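Local coordinates for variant surface glycoprotein MITAT 1.1 (Trypanosoma brucei brucei, PDB 5LY9), which forms, through its N-terminal domain, part of the dense surface coat whose antigenic switching lets the trypanosome evade the host immune response, at residues D106-N110 against C145-M149; V24-M28 against Q91-A95. All coordinates share one frame; numbering follows the deposited sequence.

Contact 1. Residues D106-N110 against C145-M149. With GOL (glycerol), chain E.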
# COMPACT_ATOMS: atom_id res chain seq x y z
N ASP A 106 6.19 -5.91 -19.53
CA ASP A 106 7.55 -5.43 -19.82
C ASP A 106 8.46 -6.61 -20.23
O ASP A 106 9.33 -6.50 -21.11
CB ASP A 106 8.12 -4.67 -18.61
CG ASP A 106 7.48 -3.30 -18.39
OD1 ASP A 106 6.62 -2.90 -19.23
OD2 ASP A 106 7.88 -2.64 -17.39
N GLU A 107 8.29 -7.74 -19.55
CA GLU A 107 9.15 -8.91 -19.84
C GLU A 107 8.87 -9.39 -21.27
O GLU A 107 9.80 -9.71 -22.05
CB GLU A 107 8.95 -9.99 -18.79
CG GLU A 107 9.73 -11.28 -18.98
CD GLU A 107 11.24 -11.14 -18.78
OE1 GLU A 107 11.63 -10.19 -18.01
OE2 GLU A 107 11.97 -12.05 -19.33
N PHE A 108 7.59 -9.49 -21.64
CA PHE A 108 7.26 -10.02 -22.99
C PHE A 108 7.70 -9.02 -24.06
O PHE A 108 8.26 -9.42 -25.10
CB PHE A 108 5.84 -10.49 -23.14
CG PHE A 108 5.66 -11.40 -24.28
CD1 PHE A 108 6.09 -12.75 -24.18
CD2 PHE A 108 5.24 -10.92 -25.49
CE1 PHE A 108 5.97 -13.58 -25.25
CE2 PHE A 108 5.11 -11.78 -26.57
CZ PHE A 108 5.50 -13.06 -26.48
N LEU A 109 7.39 -7.73 -23.87
CA LEU A 109 7.84 -6.73 -24.84
C LEU A 109 9.36 -6.72 -24.99
O LEU A 109 9.87 -6.61 -26.11
CB LEU A 109 7.36 -5.31 -24.52
CG LEU A 109 5.87 -4.98 -24.72
CD1 LEU A 109 5.59 -3.60 -24.22
CD2 LEU A 109 5.39 -5.07 -26.14
N ASN A 110 10.07 -6.80 -23.86
CA ASN A 110 11.51 -6.85 -23.88
C ASN A 110 11.98 -8.07 -24.70
O ASN A 110 12.97 -7.96 -25.48
CB ASN A 110 12.10 -6.93 -22.48
CG ASN A 110 13.62 -7.03 -22.48
OD1 ASN A 110 14.31 -6.05 -22.72
ND2 ASN A 110 14.14 -8.22 -22.25
N CYS A 145 8.11 3.94 -24.13
CA CYS A 145 8.02 2.52 -23.79
C CYS A 145 9.20 2.11 -22.90
O CYS A 145 10.10 1.36 -23.34
CB CYS A 145 7.97 1.72 -25.07
SG CYS A 145 7.20 0.10 -24.86
N ALA A 146 9.19 2.61 -21.67
CA ALA A 146 10.29 2.38 -20.75
C ALA A 146 9.87 1.07 -20.08
O ALA A 146 8.87 1.01 -19.30
CB ALA A 146 10.47 3.49 -19.74
N LEU A 147 10.70 0.08 -20.27
CA LEU A 147 10.34 -1.27 -19.66
C LEU A 147 11.01 -1.28 -18.27
O LEU A 147 11.93 -2.06 -17.99
CB LEU A 147 10.83 -2.32 -20.56
CG LEU A 147 10.34 -2.18 -21.98
CD1 LEU A 147 10.88 -3.25 -22.90
CD2 LEU A 147 8.82 -2.22 -22.01
N SER A 148 10.54 -0.35 -17.44
CA SER A 148 11.09 -0.15 -16.12
C SER A 148 10.03 0.40 -15.21
O SER A 148 9.01 0.90 -15.69
CB SER A 148 12.29 0.85 -16.14
OG SER A 148 11.89 2.09 -16.70
N MET A 149 10.28 0.40 -13.90
CA MET A 149 9.34 0.89 -12.93
C MET A 149 9.97 2.07 -12.24
O MET A 149 11.13 1.98 -11.78
CB MET A 149 9.01 -0.20 -11.88
CG MET A 149 8.08 0.21 -10.74
SD MET A 149 6.42 0.51 -11.27
CE MET A 149 5.81 -1.18 -11.37
C1 GOL E . 13.14 -4.95 -19.44
O1 GOL E . 13.83 -3.74 -19.10
C2 GOL E . 12.59 -5.62 -18.19
O2 GOL E . 11.65 -4.74 -17.60
C3 GOL E . 11.80 -6.85 -18.54
O3 GOL E . 12.64 -7.92 -19.00
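Asp106 OD2 sits 3.5 Å from Leu147 C and is gripped from beyond the two segments by a salt bridge to Lys102 and a hydrogen bond with Tyr100 of the second subunit, while OD1 bonds with Thr18, so both ends of the carboxylate have partners. With CG anti to its carbonyl carbon (chi1 -72°), Asp106 runs alongside Leu147 in the opposite sense, and OD1 comes within 3.6 Å of Leu147 CD2. Leu147 spreads its isopropyl fork over the helix surface. CD1 lies 3.8 Å from Asn110 N, whereas CD2 faces Asp106 and approaches Leu109 CD1 at 4.1 Å, the two leucine side chains crossing at about a right angle. Leu109 CD1 also touches Cys145 SG, whose disulfide to Cys15 joins this loop to helix 8-21. Leu147 is the centre of an inverse gamma turn (phi -92°, psi 64°), closed by a weak bond of 2.8 Å from Ser148 N to Ala146 O. The carbonyl of Leu147 receives two hydroxyls of a glycerol, probably from the crystallisation liquor, with O2 donating to Leu147 O at 2.7 Å and O1 at 2.8 Å. Its third hydroxyl, O3, donates to Glu107 OE1 at 2.7 Å, bridging helix and loop. Glu107 OE1 and OE2 also accept backbone N-H groups of Ala215 and Leu214 of the second subunit, and Asn110 ND2 donates to Lys212 O of the second subunit. Direct contact is centred on Leu147, which meets the Asp106 carboxylate as well as Leu109 and the Asn110 backbone, by van der Waals contact with no hydrogen bond linking the two segments. The polar groups beside it instead find partners outside the two segments, and the lysine and hydroxyl partners would probably stabilise Asp106 as a carboxylate.

Contact 2. Residues V24-M28 against Q91-A95; sequences VSGEM and QIRSA
Gln91 meets Met28 at the start of the segment 91-95, where Met28 SD lies 3.7 Å from Gln91 CA and 3.8 Å from Gln91 CB. Met28 CG approaches Gln91 O at 3.4 Å, although that carbonyl already accepts the helical bond from Ala95 N. The chi2 bend (-62°) lays the CG-SD bond along the facing helix, SD doing the touching, and the chi3 bend (90°) turns CE away from it; the Met28 and Gln91 side chains meet at a slant. The Gln91 amide is held elsewhere: OE1 bonds with Tyr83 and NE2 with Ala257 O. Ser94 follows, nearly one turn further on. Its CB lies against Met28 SD, and OG, hydrogen-bonded to Glu256, comes within 3.7 Å of Val24 CG1. Ala95 closes the segment with its methyl, CB, 3.7 Å from Ser25 OG, and the CA atoms of Ser25 and Ala95 approach to 4.4 Å, close packing that these small side chains permit. Val24 CG1 reaches Ala95 CA as well, so two successive residues of helix 24-55 touch Ala95, Val24 at CA and Ser25 at the methyl. The axes of the two short helical segments run nearly antiparallel, at 166°, with a closest approach of 8.8 Å, placing the contact in the long helical hairpin of A-type glycoproteins. Helix 244-254 lies against Val24 and Ser94, while the second subunit packs on Ser25 through Arg96 and on Ala95 through Ile92.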
# COMPACT_ATOMS: atom_id res chain seq x y z
N VAL A 24 0.75 4.02 -11.20
CA VAL A 24 -0.31 3.62 -10.28
C VAL A 24 0.17 3.55 -8.83
O VAL A 24 -0.54 4.01 -7.95
CB VAL A 24 -1.01 2.29 -10.75
CG1 VAL A 24 -1.94 1.74 -9.66
CG2 VAL A 24 -1.75 2.54 -12.06
N SER A 25 1.34 2.99 -8.56
CA SER A 25 1.88 2.86 -7.19
C SER A 25 1.98 4.20 -6.53
O SER A 25 1.54 4.40 -5.37
CB SER A 25 3.20 2.11 -7.15
OG SER A 25 2.93 0.81 -7.69
N GLY A 26 2.59 5.13 -7.26
CA GLY A 26 2.70 6.51 -6.83
C GLY A 26 1.39 7.24 -6.60
O GLY A 26 1.26 8.04 -5.66
N GLU A 27 0.42 6.93 -7.43
CA GLU A 27 -0.90 7.50 -7.22
C GLU A 27 -1.53 6.89 -6.00
O GLU A 27 -2.15 7.64 -5.24
CB GLU A 27 -1.82 7.41 -8.45
CG GLU A 27 -3.24 7.81 -8.10
CD GLU A 27 -4.12 8.24 -9.26
OE1 GLU A 27 -5.37 8.03 -9.11
OE2 GLU A 27 -3.63 8.94 -10.22
N MET A 28 -1.35 5.59 -5.76
CA MET A 28 -1.78 5.02 -4.54
C MET A 28 -1.09 5.64 -3.28
O MET A 28 -1.75 5.84 -2.21
CB MET A 28 -1.71 3.50 -4.60
CG MET A 28 -2.69 2.89 -5.57
SD MET A 28 -4.41 3.25 -5.11
CE MET A 28 -4.81 4.78 -5.94
N GLN A 91 -5.69 0.00 -1.76
CA GLN A 91 -4.60 0.82 -2.36
C GLN A 91 -3.37 -0.04 -2.61
O GLN A 91 -2.80 -0.01 -3.71
CB GLN A 91 -4.34 2.04 -1.55
CG GLN A 91 -5.52 3.00 -1.48
CD GLN A 91 -5.34 4.19 -0.59
OE1 GLN A 91 -4.41 4.28 0.20
NE2 GLN A 91 -6.21 5.16 -0.77
N ILE A 92 -3.04 -0.90 -1.64
CA ILE A 92 -2.01 -1.92 -1.85
C ILE A 92 -2.41 -2.88 -2.98
O ILE A 92 -1.56 -3.25 -3.86
CB ILE A 92 -1.68 -2.65 -0.55
CG1 ILE A 92 -1.00 -1.66 0.42
CG2 ILE A 92 -0.74 -3.82 -0.79
CD1 ILE A 92 -0.76 -2.32 1.75
N ARG A 93 -3.65 -3.31 -2.96
CA ARG A 93 -4.14 -4.23 -3.97
C ARG A 93 -3.93 -3.62 -5.37
O ARG A 93 -3.42 -4.28 -6.32
CB ARG A 93 -5.61 -4.56 -3.78
CG ARG A 93 -6.16 -5.53 -4.76
CD ARG A 93 -7.67 -5.48 -4.81
NE ARG A 93 -8.17 -6.43 -5.79
CZ ARG A 93 -9.44 -6.52 -6.10
NH1 ARG A 93 -10.37 -5.76 -5.49
NH2 ARG A 93 -9.81 -7.42 -6.97
N SER A 94 -4.31 -2.36 -5.56
CA SER A 94 -4.20 -1.75 -6.87
C SER A 94 -2.75 -1.52 -7.28
O SER A 94 -2.36 -1.78 -8.44
CB SER A 94 -4.97 -0.42 -6.95
OG SER A 94 -4.95 0.13 -8.25
N ALA A 95 -1.95 -1.01 -6.37
CA ALA A 95 -0.50 -0.84 -6.65
C ALA A 95 0.11 -2.16 -7.08
O ALA A 95 0.79 -2.20 -8.11
CB ALA A 95 0.22 -0.23 -5.45

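How the contacts relate
Helix 62-114 supplies one segment to each contact, with residues 91-95 preceding 106-110 along it. The centres of contacts 1 and 2 lie 19 Å apart and their nearest atoms about 5 Å, without touching. They differ in character: contact 2, about 6 Å from the centre of the chain, is a buried helix pair, whereas contact 1, about 23 Å from it, is a partly buried loop on a helix. Both reach the dimer partner, where Arg96 of the second subunit packs on Met149 of contact 1 and Ser25 of contact 2. The glycerol belongs to contact 1. The side chain of Gln91 is about 14 Å from a bound NAG sugar.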